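Local coordinates for probable ABC transporter phosphite binding protein PhnD1 (Prochlorococcus marinus str. MIT 9301, PDB 5LQ5) that probably serves as the solute-binding subunit of an ABC transporter, binding inorganic phosphite strongly and methylphosphonate and phosphate only very weakly, at residues A[100-105]-A[111-116]; A[4-9]-A[212-217]; A[67-72]-A[258-263]; A[27-32]-A[237-242]. All coordinates share one frame; numbering follows the deposited sequence.

Interaction 1: A[100-105]-A[111-116]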
loop_
_atom_site.group_PDB
_atom_site.type_symbol
_atom_site.label_atom_id
_atom_site.label_comp_id
_atom_site.label_asym_id
_atom_site.label_seq_id
_atom_site.Cartn_x
_atom_site.Cartn_y
_atom_site.Cartn_z
ATOM N N LEU A 100 -23.347 -3.827 14.656
ATOM C CA LEU A 100 -22.879 -3.608 16.031
ATOM C C LEU A 100 -23.504 -2.386 16.696
ATOM O O LEU A 100 -23.451 -2.226 17.920
ATOM C CB LEU A 100 -21.394 -3.356 16.059
ATOM C CG LEU A 100 -20.445 -4.451 15.625
ATOM C CD1 LEU A 100 -19.099 -3.763 15.615
ATOM C CD2 LEU A 100 -20.412 -5.591 16.610
ATOM N N GLU A 101 -24.018 -1.494 15.864
ATOM C CA GLU A 101 -24.578 -0.206 16.324
ATOM C C GLU A 101 -23.584 0.551 17.204
ATOM O O GLU A 101 -23.932 1.127 18.223
ATOM C CB GLU A 101 -25.923 -0.413 17.021
ATOM C CG GLU A 101 -26.998 -0.724 15.996
ATOM C CD GLU A 101 -28.320 -1.170 16.582
ATOM O OE1 GLU A 101 -28.447 -1.324 17.816
ATOM O OE2 GLU A 101 -29.250 -1.379 15.781
ATOM N N LEU A 102 -22.333 0.542 16.772
ATOM C CA LEU A 102 -21.267 1.224 17.497
ATOM C C LEU A 102 -21.086 2.597 16.918
ATOM O O LEU A 102 -20.891 2.742 15.704
ATOM C CB LEU A 102 -19.924 0.485 17.351
ATOM C CG LEU A 102 -19.252 -0.279 18.482
ATOM C CD1 LEU A 102 -17.845 -0.588 17.985
ATOM C CD2 LEU A 102 -19.174 0.442 19.819
ATOM N N ASN A 103 -21.110 3.602 17.778
ATOM C CA ASN A 103 -20.897 4.978 17.333
ATOM C C ASN A 103 -19.436 5.225 17.020
ATOM O O ASN A 103 -18.556 4.649 17.647
ATOM C CB ASN A 103 -21.389 5.962 18.399
ATOM C CG ASN A 103 -22.901 5.890 18.584
ATOM O OD1 ASN A 103 -23.649 5.731 17.616
ATOM N ND2 ASN A 103 -23.356 5.985 19.828
ATOM N N SER A 104 -19.202 6.049 16.001
ATOM C CA SER A 104 -17.841 6.510 15.641
ATOM C C SER A 104 -17.197 7.253 16.791
ATOM O O SER A 104 -17.875 7.824 17.642
ATOM C CB SER A 104 -17.812 7.336 14.348
ATOM O OG SER A 104 -18.524 8.552 14.463
ATOM N N ILE A 105 -15.883 7.258 16.770
ATOM C CA ILE A 105 -15.046 7.901 17.784
ATOM C C ILE A 105 -14.225 9.049 17.174
ATOM O O ILE A 105 -14.019 9.120 15.955
ATOM C CB ILE A 105 -14.141 6.898 18.527
ATOM C CG1 ILE A 105 -13.252 6.118 17.535
ATOM C CG2 ILE A 105 -14.987 5.935 19.354
ATOM C CD1 ILE A 105 -12.078 5.442 18.182
ATOM N N LEU A 111 -10.661 3.481 20.682
ATOM C CA LEU A 111 -10.338 2.157 20.108
ATOM C C LEU A 111 -10.518 1.008 21.107
ATOM O O LEU A 111 -10.655 -0.127 20.704
ATOM C CB LEU A 111 -8.906 2.118 19.547
ATOM C CG LEU A 111 -8.650 2.948 18.299
ATOM C CD1 LEU A 111 -7.147 2.867 17.976
ATOM C CD2 LEU A 111 -9.488 2.513 17.115
ATOM N N LYS A 112 -10.537 1.308 22.409
ATOM C CA LYS A 112 -10.921 0.324 23.442
ATOM C C LYS A 112 -12.271 -0.346 23.190
ATOM O O LYS A 112 -12.502 -1.481 23.646
ATOM C CB LYS A 112 -10.911 0.953 24.860
ATOM C CG LYS A 112 -9.585 0.798 25.584
ATOM C CD LYS A 112 -9.487 1.686 26.817
ATOM C CE LYS A 112 -8.721 1.018 27.956
ATOM N NZ LYS A 112 -7.446 0.358 27.555
ATOM N N LYS A 113 -13.156 0.345 22.477
ATOM C CA LYS A 113 -14.485 -0.219 22.109
ATOM C C LYS A 113 -14.371 -1.430 21.145
ATOM O O LYS A 113 -15.317 -2.167 20.925
ATOM C CB LYS A 113 -15.404 0.861 21.526
ATOM C CG LYS A 113 -15.820 1.927 22.544
ATOM C CD LYS A 113 -16.604 3.052 21.902
ATOM C CE LYS A 113 -16.611 4.331 22.730
ATOM N NZ LYS A 113 -17.401 5.428 22.084
ATOM N N LEU A 114 -13.176 -1.655 20.598
ATOM C CA LEU A 114 -12.961 -2.815 19.708
ATOM C C LEU A 114 -12.563 -4.105 20.396
ATOM O O LEU A 114 -12.488 -5.183 19.778
ATOM C CB LEU A 114 -11.989 -2.449 18.594
ATOM C CG LEU A 114 -12.425 -1.252 17.738
ATOM C CD1 LEU A 114 -11.375 -0.939 16.690
ATOM C CD2 LEU A 114 -13.778 -1.452 17.057
ATOM N N LYS A 115 -12.293 -4.012 21.686
ATOM C CA LYS A 115 -11.977 -5.204 22.477
ATOM C C LYS A 115 -13.155 -6.202 22.447
ATOM O O LYS A 115 -14.316 -5.800 22.410
ATOM C CB LYS A 115 -11.642 -4.816 23.915
ATOM C CG LYS A 115 -10.339 -4.057 24.095
ATOM C CD LYS A 115 -10.066 -3.887 25.588
ATOM C CE LYS A 115 -8.636 -3.519 25.910
ATOM N NZ LYS A 115 -8.399 -3.763 27.354
ATOM N N ASN A 116 -12.815 -7.495 22.451
ATOM C CA ASN A 116 -13.793 -8.602 22.410
ATOM C C ASN A 116 -14.657 -8.614 21.143
ATOM O O ASN A 116 -15.758 -9.165 21.130
ATOM C CB ASN A 116 -14.659 -8.655 23.686
ATOM C CG ASN A 116 -15.283 -10.051 23.936
ATOM O OD1 ASN A 116 -14.647 -11.117 23.725
ATOM N ND2 ASN A 116 -16.539 -10.048 24.409
#
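Leu114 N donates to Leu111 O at 2.9 Å, and this tight 3-10 turn sets out the side chains of Leu111, Lys113 and Leu114 that meet Leu102 and Ile105. No hydrogen bond joins the two segments; their contact is made mainly by aliphatic groups. Ile105 and Lys113 carry it about equally. Ile105 CG1 sits in the crowded position between backbone N and carbonyl carbon (chi1 57°), which drives CD1 at the start of residues 111-116, 3.5 Å from Leu111 N and 4.1 Å from Leu111 CD2. The CG2 branch takes the other partner: the extended chain of Lys113 runs past it in the opposite direction, CE lying 4.1 Å and NZ 3.7 Å from Ile105 CG2. Leu102 adds a lighter touch, with CD2 4.2 Å from Lys113 CB and CD1 4.3 Å from Leu114 CD2. With an alanine at Ile105 both branches would go, which would probably open a gap beside Leu111 and leave the Lys113 chain free to swing. Both segments belong to the connection between strands 92-97 and 119-121, which folds back on itself; backbone bonding of Ile105 to Phe197 places it beside edge strand 194-199 of the five-stranded sheet.

Interaction 2: A[4-9]-A[212-217]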
loop_
_atom_site.group_PDB
_atom_site.type_symbol
_atom_site.label_atom_id
_atom_site.label_comp_id
_atom_site.label_asym_id
_atom_site.label_seq_id
_atom_site.Cartn_x
_atom_site.Cartn_y
_atom_site.Cartn_z
ATOM N N LYS A 4 16.527 -7.582 -20.720
ATOM C CA LYS A 4 16.167 -6.434 -21.565
ATOM C C LYS A 4 14.721 -5.974 -21.394
ATOM O O LYS A 4 14.313 -4.987 -21.988
ATOM C CB LYS A 4 16.507 -6.649 -23.038
ATOM C CG LYS A 4 16.224 -5.399 -23.879
ATOM C CD LYS A 4 16.594 -5.483 -25.350
ATOM C CE LYS A 4 16.211 -4.193 -26.085
ATOM N NZ LYS A 4 16.527 -4.152 -27.541
ATOM N N VAL A 5 13.959 -6.667 -20.567
ATOM C CA VAL A 5 12.597 -6.240 -20.232
ATOM C C VAL A 5 12.610 -5.575 -18.851
ATOM O O VAL A 5 13.149 -6.149 -17.865
ATOM C CB VAL A 5 11.639 -7.431 -20.185
ATOM C CG1 VAL A 5 10.236 -6.971 -19.814
ATOM C CG2 VAL A 5 11.622 -8.162 -21.527
ATOM N N LEU A 6 12.029 -4.381 -18.774
ATOM C CA LEU A 6 11.829 -3.681 -17.498
ATOM C C LEU A 6 10.539 -4.237 -16.855
ATOM O O LEU A 6 9.456 -4.072 -17.369
ATOM C CB LEU A 6 11.707 -2.149 -17.667
ATOM C CG LEU A 6 11.666 -1.323 -16.377
ATOM C CD1 LEU A 6 13.019 -1.281 -15.682
ATOM C CD2 LEU A 6 11.202 0.105 -16.663
ATOM N N LYS A 7 10.692 -4.846 -15.696
ATOM C CA LYS A 7 9.637 -5.632 -15.063
ATOM C C LYS A 7 9.092 -4.823 -13.897
ATOM O O LYS A 7 9.813 -4.477 -12.980
ATOM C CB LYS A 7 10.190 -6.983 -14.610
ATOM C CG LYS A 7 10.709 -7.856 -15.767
ATOM C CD LYS A 7 11.473 -9.069 -15.249
ATOM C CE LYS A 7 12.660 -9.394 -16.144
ATOM N NZ LYS A 7 13.786 -8.447 -15.936
ATOM N N VAL A 8 7.828 -4.457 -14.016
ATOM C CA VAL A 8 7.073 -3.669 -13.056
ATOM C C VAL A 8 6.297 -4.595 -12.139
ATOM O O VAL A 8 5.692 -5.572 -12.573
ATOM C CB VAL A 8 6.128 -2.671 -13.759
ATOM C CG1 VAL A 8 5.175 -1.953 -12.804
ATOM C CG2 VAL A 8 6.927 -1.631 -14.543
ATOM N N GLY A 9 6.380 -4.325 -10.847
ATOM C CA GLY A 9 5.610 -5.068 -9.836
ATOM C C GLY A 9 4.918 -4.115 -8.859
ATOM O O GLY A 9 5.094 -2.871 -8.904
ATOM N N GLY A 212 19.137 -0.939 -8.378
ATOM C CA GLY A 212 20.322 -0.090 -8.464
ATOM C C GLY A 212 21.178 -0.327 -9.680
ATOM O O GLY A 212 22.083 0.456 -9.952
ATOM N N ASP A 213 20.907 -1.399 -10.414
ATOM C CA ASP A 213 21.783 -1.801 -11.539
ATOM C C ASP A 213 21.233 -1.606 -12.932
ATOM O O ASP A 213 21.704 -2.244 -13.898
ATOM C CB ASP A 213 22.217 -3.255 -11.381
ATOM C CG ASP A 213 21.040 -4.236 -11.313
ATOM O OD1 ASP A 213 19.998 -4.068 -11.996
ATOM O OD2 ASP A 213 21.157 -5.211 -10.549
ATOM N N LEU A 214 20.245 -0.737 -13.056
ATOM C CA LEU A 214 19.562 -0.618 -14.328
ATOM C C LEU A 214 20.445 -0.136 -15.475
ATOM O O LEU A 214 20.243 -0.563 -16.612
ATOM C CB LEU A 214 18.291 0.215 -14.198
ATOM C CG LEU A 214 17.270 -0.443 -13.249
ATOM C CD1 LEU A 214 16.048 0.442 -13.187
ATOM C CD2 LEU A 214 16.868 -1.857 -13.664
ATOM N N GLU A 215 21.425 0.708 -15.161
ATOM C CA GLU A 215 22.384 1.221 -16.171
ATOM C C GLU A 215 23.130 0.141 -16.943
ATOM O O GLU A 215 23.341 0.288 -18.144
ATOM C CB GLU A 215 23.408 2.156 -15.567
ATOM C CG GLU A 215 22.980 3.600 -15.640
ATOM C CD GLU A 215 22.092 3.975 -14.485
ATOM O OE1 GLU A 215 22.389 3.537 -13.359
ATOM O OE2 GLU A 215 21.101 4.697 -14.693
ATOM N N ASN A 216 23.506 -0.930 -16.260
ATOM C CA ASN A 216 24.207 -2.036 -16.938
ATOM C C ASN A 216 23.371 -2.746 -18.000
ATOM O O ASN A 216 23.909 -3.315 -18.935
ATOM C CB ASN A 216 24.704 -3.066 -15.939
ATOM C CG ASN A 216 25.607 -2.465 -14.884
ATOM O OD1 ASN A 216 26.415 -1.576 -15.167
ATOM N ND2 ASN A 216 25.478 -2.954 -13.654
ATOM N N ARG A 217 22.059 -2.723 -17.837
ATOM C CA ARG A 217 21.146 -3.350 -18.807
ATOM C C ARG A 217 20.573 -2.371 -19.816
ATOM O O ARG A 217 20.319 -2.750 -20.964
ATOM C CB ARG A 217 19.976 -4.020 -18.102
ATOM C CG ARG A 217 20.373 -5.135 -17.167
ATOM C CD ARG A 217 19.392 -5.202 -16.019
ATOM N NE ARG A 217 18.053 -5.483 -16.506
ATOM C CZ ARG A 217 16.977 -5.535 -15.725
ATOM N NH1 ARG A 217 17.096 -5.306 -14.419
ATOM N NH2 ARG A 217 15.799 -5.793 -16.263
#
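The strand order of the six-stranded sheet, with 5-10 between 37-40 and 60-63, is that of a periplasmic binding protein lobe, and here Val5, Leu6 and Lys7 of strand 5-10 meet Leu214 and Arg217 of the short helix 214-218. The polar half gathers at the carbonyl of Val5. Lys7 NZ curls back along its own strand and donates to Val5 O at 3.1 Å, close to the line of the carbonyl (C=O...N angle 157°); bends at chi3 and chi4 bring the ammonium round to it, and it donates to Asn2 O as well. Arg217 comes in from the helix, its chain crossing that of Lys7 at about a right angle, and its NH2 lies 3.1 Å from Val5 O, which sits at the edge of the guanidinium and in its plane. Two cationic groups lie side by side here, Lys7 NZ 3.3 Å from Arg217 NH2. Asp59 probably offsets much of the cost: it forms a salt bridge to Arg217 NH1 through OD1 and accepts from Lys7 N through OD2. Arg217 NE donates to Pro3 O, so the guanidinium is held at more than one corner. Asp213 OD1 is a distant second anion, 4.0 Å from Arg217 NH1. Beside this polar group the contact turns apolar, with Leu6 CD1 4.3 Å from Leu214 CD1. Leu214 is buried and leans at the same time on Phe222, Thr223 and Leu226, so helix 214-218 lies between the start of strand 5-10 and helix 222-231.

Interaction 3: A[67-72]-A[258-263]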
loop_
_atom_site.group_PDB
_atom_site.type_symbol
_atom_site.label_atom_id
_atom_site.label_comp_id
_atom_site.label_asym_id
_atom_site.label_seq_id
_atom_site.Cartn_x
_atom_site.Cartn_y
_atom_site.Cartn_z
ATOM N N SER A 67 6.756 -2.520 3.408
ATOM C CA SER A 67 7.319 -3.494 2.447
ATOM C C SER A 67 8.474 -2.864 1.636
ATOM O O SER A 67 9.438 -3.561 1.252
ATOM C CB SER A 67 6.198 -4.013 1.519
ATOM O OG SER A 67 5.396 -2.980 0.942
ATOM N N GLY A 68 8.400 -1.560 1.379
ATOM C CA GLY A 68 9.504 -0.891 0.704
ATOM C C GLY A 68 10.774 -0.816 1.560
ATOM O O GLY A 68 11.889 -1.022 1.075
ATOM N N VAL A 69 10.595 -0.556 2.854
ATOM C CA VAL A 69 11.709 -0.627 3.831
ATOM C C VAL A 69 12.312 -2.032 3.846
ATOM O O VAL A 69 13.517 -2.207 3.728
ATOM C CB VAL A 69 11.253 -0.193 5.216
ATOM C CG1 VAL A 69 12.280 -0.587 6.283
ATOM C CG2 VAL A 69 11.003 1.313 5.239
ATOM N N GLN A 70 11.454 -3.042 3.919
ATOM C CA GLN A 70 11.915 -4.430 3.928
ATOM C C GLN A 70 12.713 -4.738 2.654
ATOM O O GLN A 70 13.800 -5.350 2.703
ATOM C CB GLN A 70 10.730 -5.423 4.024
ATOM C CG GLN A 70 9.962 -5.375 5.367
ATOM C CD GLN A 70 8.645 -6.135 5.336
ATOM O OE1 GLN A 70 8.016 -6.256 4.282
ATOM N NE2 GLN A 70 8.226 -6.640 6.465
ATOM N N ALA A 71 12.147 -4.366 1.515
ATOM C CA ALA A 71 12.805 -4.617 0.246
ATOM C C ALA A 71 14.180 -3.966 0.135
ATOM O O ALA A 71 15.119 -4.579 -0.370
ATOM C CB ALA A 71 11.931 -4.190 -0.925
ATOM N N ARG A 72 14.266 -2.717 0.575
ATOM C CA ARG A 72 15.534 -1.976 0.524
ATOM C C ARG A 72 16.590 -2.484 1.526
ATOM O O ARG A 72 17.781 -2.426 1.252
ATOM C CB ARG A 72 15.236 -0.473 0.628
ATOM C CG ARG A 72 14.617 0.026 -0.670
ATOM C CD ARG A 72 14.288 1.497 -0.768
ATOM N NE ARG A 72 13.153 1.909 0.085
ATOM C CZ ARG A 72 13.298 2.472 1.279
ATOM N NH1 ARG A 72 12.222 2.823 1.973
ATOM N NH2 ARG A 72 14.515 2.690 1.783
ATOM N N LYS A 258 15.420 8.615 3.633
ATOM C CA LYS A 258 15.338 9.276 4.954
ATOM C C LYS A 258 13.908 9.369 5.519
ATOM O O LYS A 258 13.686 9.287 6.752
ATOM C CB LYS A 258 15.926 10.697 4.891
ATOM C CG LYS A 258 17.421 10.802 5.164
ATOM C CD LYS A 258 18.037 12.061 4.550
ATOM C CE LYS A 258 17.478 13.360 5.112
ATOM N NZ LYS A 258 18.059 13.701 6.438
ATOM N N GLN A 259 12.936 9.490 4.618
ATOM C CA GLN A 259 11.568 9.809 5.047
ATOM C C GLN A 259 10.883 8.594 5.709
ATOM O O GLN A 259 9.880 8.757 6.413
ATOM C CB GLN A 259 10.716 10.514 3.973
ATOM C CG GLN A 259 10.013 9.671 2.943
ATOM C CD GLN A 259 8.864 10.397 2.221
ATOM O OE1 GLN A 259 8.810 11.615 2.113
ATOM N NE2 GLN A 259 7.929 9.622 1.737
ATOM N N TYR A 260 11.460 7.404 5.538
ATOM C CA TYR A 260 10.827 6.165 6.039
ATOM C C TYR A 260 11.392 5.704 7.393
ATOM O O TYR A 260 11.116 4.604 7.844
ATOM C CB TYR A 260 10.959 5.029 4.997
ATOM C CG TYR A 260 10.310 5.454 3.709
ATOM C CD1 TYR A 260 8.913 5.419 3.526
ATOM C CD2 TYR A 260 11.087 6.036 2.720
ATOM C CE1 TYR A 260 8.337 5.905 2.336
ATOM C CE2 TYR A 260 10.539 6.537 1.573
ATOM C CZ TYR A 260 9.190 6.479 1.375
ATOM O OH TYR A 260 8.739 7.055 0.221
ATOM N N LYS A 261 12.197 6.555 8.032
ATOM C CA LYS A 261 12.788 6.279 9.352
ATOM C C LYS A 261 11.768 5.880 10.422
ATOM O O LYS A 261 11.958 4.910 11.149
ATOM C CB LYS A 261 13.591 7.516 9.840
ATOM C CG LYS A 261 14.435 7.314 11.082
ATOM C CD LYS A 261 15.023 8.652 11.532
ATOM C CE LYS A 261 15.548 8.641 12.964
ATOM N NZ LYS A 261 14.500 8.876 14.007
ATOM N N ASN A 262 10.675 6.623 10.483
ATOM C CA ASN A 262 9.624 6.362 11.490
ATOM C C ASN A 262 8.932 5.012 11.222
ATOM O O ASN A 262 8.717 4.223 12.137
ATOM C CB ASN A 262 8.620 7.510 11.527
ATOM C CG ASN A 262 7.482 7.262 12.477
ATOM O OD1 ASN A 262 7.645 7.249 13.715
ATOM N ND2 ASN A 262 6.312 7.039 11.914
ATOM N N ILE A 263 8.670 4.706 9.943
ATOM C CA ILE A 263 8.077 3.397 9.638
ATOM C C ILE A 263 9.036 2.273 10.037
ATOM O O ILE A 263 8.635 1.282 10.634
ATOM C CB ILE A 263 7.722 3.283 8.145
ATOM C CG1 ILE A 263 6.605 4.259 7.754
ATOM C CG2 ILE A 263 7.324 1.841 7.772
ATOM C CD1 ILE A 263 5.330 4.196 8.541
#
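Tyr260 lies against Val69 and Arg72 where helix 65-74 packs on the start of the C-terminal helix 261-269, a helix-to-helix contact buried in this binding-protein fold. Tyr260 is itself the N-cap residue of the second helix, so its backbone begins that helix while its side chain turns to the first. Starting at CB, the nearest neighbour is a methyl, Val69 CG2 at 3.7 Å. From the same side, a turn further along helix 65-74, Arg72 NH1 comes within 4.0 Å of this CB, which lies in the plane of the guanidinium. From there the ring follows the arginine: CG is 3.7 Å from Arg72 NH1 and CD2 only 3.5 Å, after which CE2 draws off to 4.1 Å as the ring leads away and carries OH toward Gln259 NE2. The guanidinium is neither flat on the ring nor square to it, the two planes standing 52° apart. Further support comes from outside this pairing. Gln259 CG rests 3.5 Å above one face of the ring, toward the rim, and the ring of His207 stacks with it. Arg72 also touches His207 and Val209 of strand 207-210, tying the helix pair to the sheet. Beyond the tyrosine the contact turns toward the ligand cleft: the side chain of Ile263 is about 8 Å from the phosphite and packs on Thr127, a pocket residue, while helix 65-74 follows directly on Gly64, another one. The last touch between the two helices is a light one, methyl to methyl, Val69 CG2 to Ile263 CG2 at 4.5 Å.

Interaction 4: A[27-32]-A[237-242]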
loop_
_atom_site.group_PDB
_atom_site.type_symbol
_atom_site.label_atom_id
_atom_site.label_comp_id
_atom_site.label_asym_id
_atom_site.label_seq_id
_atom_site.Cartn_x
_atom_site.Cartn_y
_atom_site.Cartn_z
ATOM N N SER A 27 2.718 0.711 -17.379
ATOM C CA SER A 27 3.784 0.036 -18.126
ATOM C C SER A 27 3.820 0.464 -19.591
ATOM O O SER A 27 4.871 0.697 -20.157
ATOM C CB SER A 27 3.675 -1.486 -18.005
ATOM O OG SER A 27 3.916 -1.872 -16.647
ATOM N N LYS A 28 2.649 0.600 -20.181
ATOM C CA LYS A 28 2.566 0.983 -21.599
ATOM C C LYS A 28 3.078 2.408 -21.831
ATOM O O LYS A 28 3.771 2.676 -22.808
ATOM C CB LYS A 28 1.143 0.793 -22.154
ATOM C CG LYS A 28 0.849 -0.654 -22.548
ATOM C CD LYS A 28 -0.594 -0.835 -23.000
ATOM C CE LYS A 28 -0.981 -2.308 -23.099
ATOM N NZ LYS A 28 -0.784 -2.873 -24.460
ATOM N N GLU A 29 2.773 3.302 -20.912
ATOM C CA GLU A 29 3.240 4.692 -20.983
ATOM C C GLU A 29 4.767 4.755 -20.780
ATOM O O GLU A 29 5.475 5.438 -21.507
ATOM C CB GLU A 29 2.520 5.598 -19.980
ATOM C CG GLU A 29 2.892 7.090 -20.066
ATOM C CD GLU A 29 2.647 7.701 -21.450
ATOM O OE1 GLU A 29 1.739 7.230 -22.194
ATOM O OE2 GLU A 29 3.371 8.670 -21.801
ATOM N N LEU A 30 5.278 4.069 -19.768
ATOM C CA LEU A 30 6.743 3.985 -19.599
ATOM C C LEU A 30 7.454 3.459 -20.835
ATOM O O LEU A 30 8.486 3.984 -21.258
ATOM C CB LEU A 30 7.112 3.097 -18.389
ATOM C CG LEU A 30 7.515 3.867 -17.144
ATOM C CD1 LEU A 30 6.410 4.801 -16.670
ATOM C CD2 LEU A 30 7.882 2.846 -16.073
ATOM N N SER A 31 6.875 2.434 -21.436
ATOM C CA SER A 31 7.478 1.823 -22.612
ATOM C C SER A 31 7.561 2.813 -23.778
ATOM O O SER A 31 8.552 2.864 -24.494
ATOM C CB SER A 31 6.701 0.596 -23.058
ATOM O OG SER A 31 7.245 0.090 -24.261
ATOM N N LYS A 32 6.511 3.604 -23.955
ATOM C CA LYS A 32 6.496 4.625 -25.023
ATOM C C LYS A 32 7.584 5.694 -24.808
ATOM O O LYS A 32 8.317 6.051 -25.728
ATOM C CB LYS A 32 5.137 5.300 -25.115
ATOM C CG LYS A 32 4.073 4.468 -25.816
ATOM C CD LYS A 32 2.764 5.231 -25.933
ATOM C CE LYS A 32 1.613 4.307 -26.308
ATOM N NZ LYS A 32 0.297 4.987 -26.207
ATOM N N GLN A 237 -2.705 15.722 -19.830
ATOM C CA GLN A 237 -2.606 14.814 -20.952
ATOM C C GLN A 237 -3.531 13.644 -20.688
ATOM O O GLN A 237 -3.479 13.058 -19.614
ATOM C CB GLN A 237 -1.181 14.327 -21.024
ATOM C CG GLN A 237 -0.649 13.937 -22.357
ATOM C CD GLN A 237 0.795 14.379 -22.460
ATOM O OE1 GLN A 237 1.185 15.404 -21.896
ATOM N NE2 GLN A 237 1.599 13.609 -23.150
ATOM N N LYS A 238 -4.336 13.282 -21.674
ATOM C CA LYS A 238 -5.392 12.301 -21.450
ATOM C C LYS A 238 -4.847 10.944 -20.981
ATOM O O LYS A 238 -5.330 10.385 -19.997
ATOM C CB LYS A 238 -6.298 12.141 -22.672
ATOM C CG LYS A 238 -7.688 11.623 -22.300
ATOM C CD LYS A 238 -8.813 12.380 -22.994
ATOM C CE LYS A 238 -10.122 12.321 -22.212
ATOM N NZ LYS A 238 -11.020 11.194 -22.584
ATOM N N SER A 239 -3.819 10.454 -21.648
ATOM C CA SER A 239 -3.254 9.156 -21.284
ATOM C C SER A 239 -2.580 9.186 -19.914
ATOM O O SER A 239 -2.621 8.200 -19.202
ATOM C CB SER A 239 -2.292 8.664 -22.341
ATOM O OG SER A 239 -1.258 9.608 -22.538
ATOM N N HIS A 240 -1.992 10.311 -19.546
ATOM C CA HIS A 240 -1.365 10.431 -18.218
ATOM C C HIS A 240 -2.414 10.502 -17.145
ATOM O O HIS A 240 -2.279 9.897 -16.100
ATOM C CB HIS A 240 -0.480 11.642 -18.121
ATOM C CG HIS A 240 0.686 11.577 -19.031
ATOM N ND1 HIS A 240 1.744 12.450 -18.960
ATOM C CD2 HIS A 240 1.003 10.677 -19.987
ATOM C CE1 HIS A 240 2.649 12.112 -19.857
ATOM N NE2 HIS A 240 2.213 11.053 -20.506
ATOM N N LYS A 241 -3.482 11.227 -17.459
ATOM C CA LYS A 241 -4.624 11.384 -16.541
ATOM C C LYS A 241 -5.236 10.034 -16.149
ATOM O O LYS A 241 -5.533 9.793 -14.973
ATOM C CB LYS A 241 -5.695 12.277 -17.176
ATOM C CG LYS A 241 -6.732 12.807 -16.205
ATOM C CD LYS A 241 -7.847 13.550 -16.938
ATOM C CE LYS A 241 -8.734 14.316 -15.970
ATOM N NZ LYS A 241 -9.362 13.432 -14.943
ATOM N N GLN A 242 -5.386 9.167 -17.144
ATOM C CA GLN A 242 -5.979 7.838 -16.959
ATOM C C GLN A 242 -5.163 7.062 -15.953
ATOM O O GLN A 242 -5.724 6.356 -15.111
ATOM C CB GLN A 242 -5.983 7.022 -18.241
ATOM C CG GLN A 242 -7.044 7.380 -19.257
ATOM C CD GLN A 242 -6.947 6.502 -20.494
ATOM O OE1 GLN A 242 -6.190 5.522 -20.520
ATOM N NE2 GLN A 242 -7.706 6.850 -21.527
#
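Glu29 and His240 form the close side of this helix-to-helix contact, joined by a hydrogen bond of 2.9 Å from His240 NE2 to Glu29 OE2. The bond is bent, with an N-H...O angle of 140°, and the imidazole nitrogen approaches from above the carboxylate, 72° out of its plane. Glu29 reaches it with CG anti to the backbone N (chi1 -176°) and a bend at chi2, which lays CD 3.7 Å from His240 CD2. The histidine is well fixed: its ND1 takes the backbone N-H of Asp234, which leaves NE2 as the donor, and Gln237 CD lies 3.9 Å above one ring face. Gln33 NE2 is a second donor to Glu29 OE2. Toward the exposed side the fit slackens, and Ser239 OG stays 3.8 Å from Glu29 OE1, too far for a good hydrogen bond. A glutamine in place of Glu29 would remove the negative charge and would probably weaken the hold on His240 NE2. Leu233, in the loop before helix 238-246, touches both Glu29 and His240. Helix 16-34 lies over strand 37-40 through Ser27 and Ser31, touches helix 222-231 through Leu30, and meets the first turn of helix 238-246 through Glu29.

Interactions 2 and 4 lie in the lobe of the six-stranded sheet, and interaction 3 joins that lobe to the helix running beside the cleft; each ties an early segment to a late one, and their chain paths interlace. Interaction 1 is a local fold-back nested inside all three. Interaction 3 is the most buried, nearest the centre of the chain and the phosphite, and mixes apolar packing with an arginine on a ring. The others are partly buried: interaction 2 gathers cations round a carbonyl, interaction 4 rests on a histidine-carboxylate hydrogen bond, and interaction 1 is almost wholly aliphatic. Interactions 2 and 4 touch directly, Val8 CG2 lying 3.7 Å from Ser27 OG.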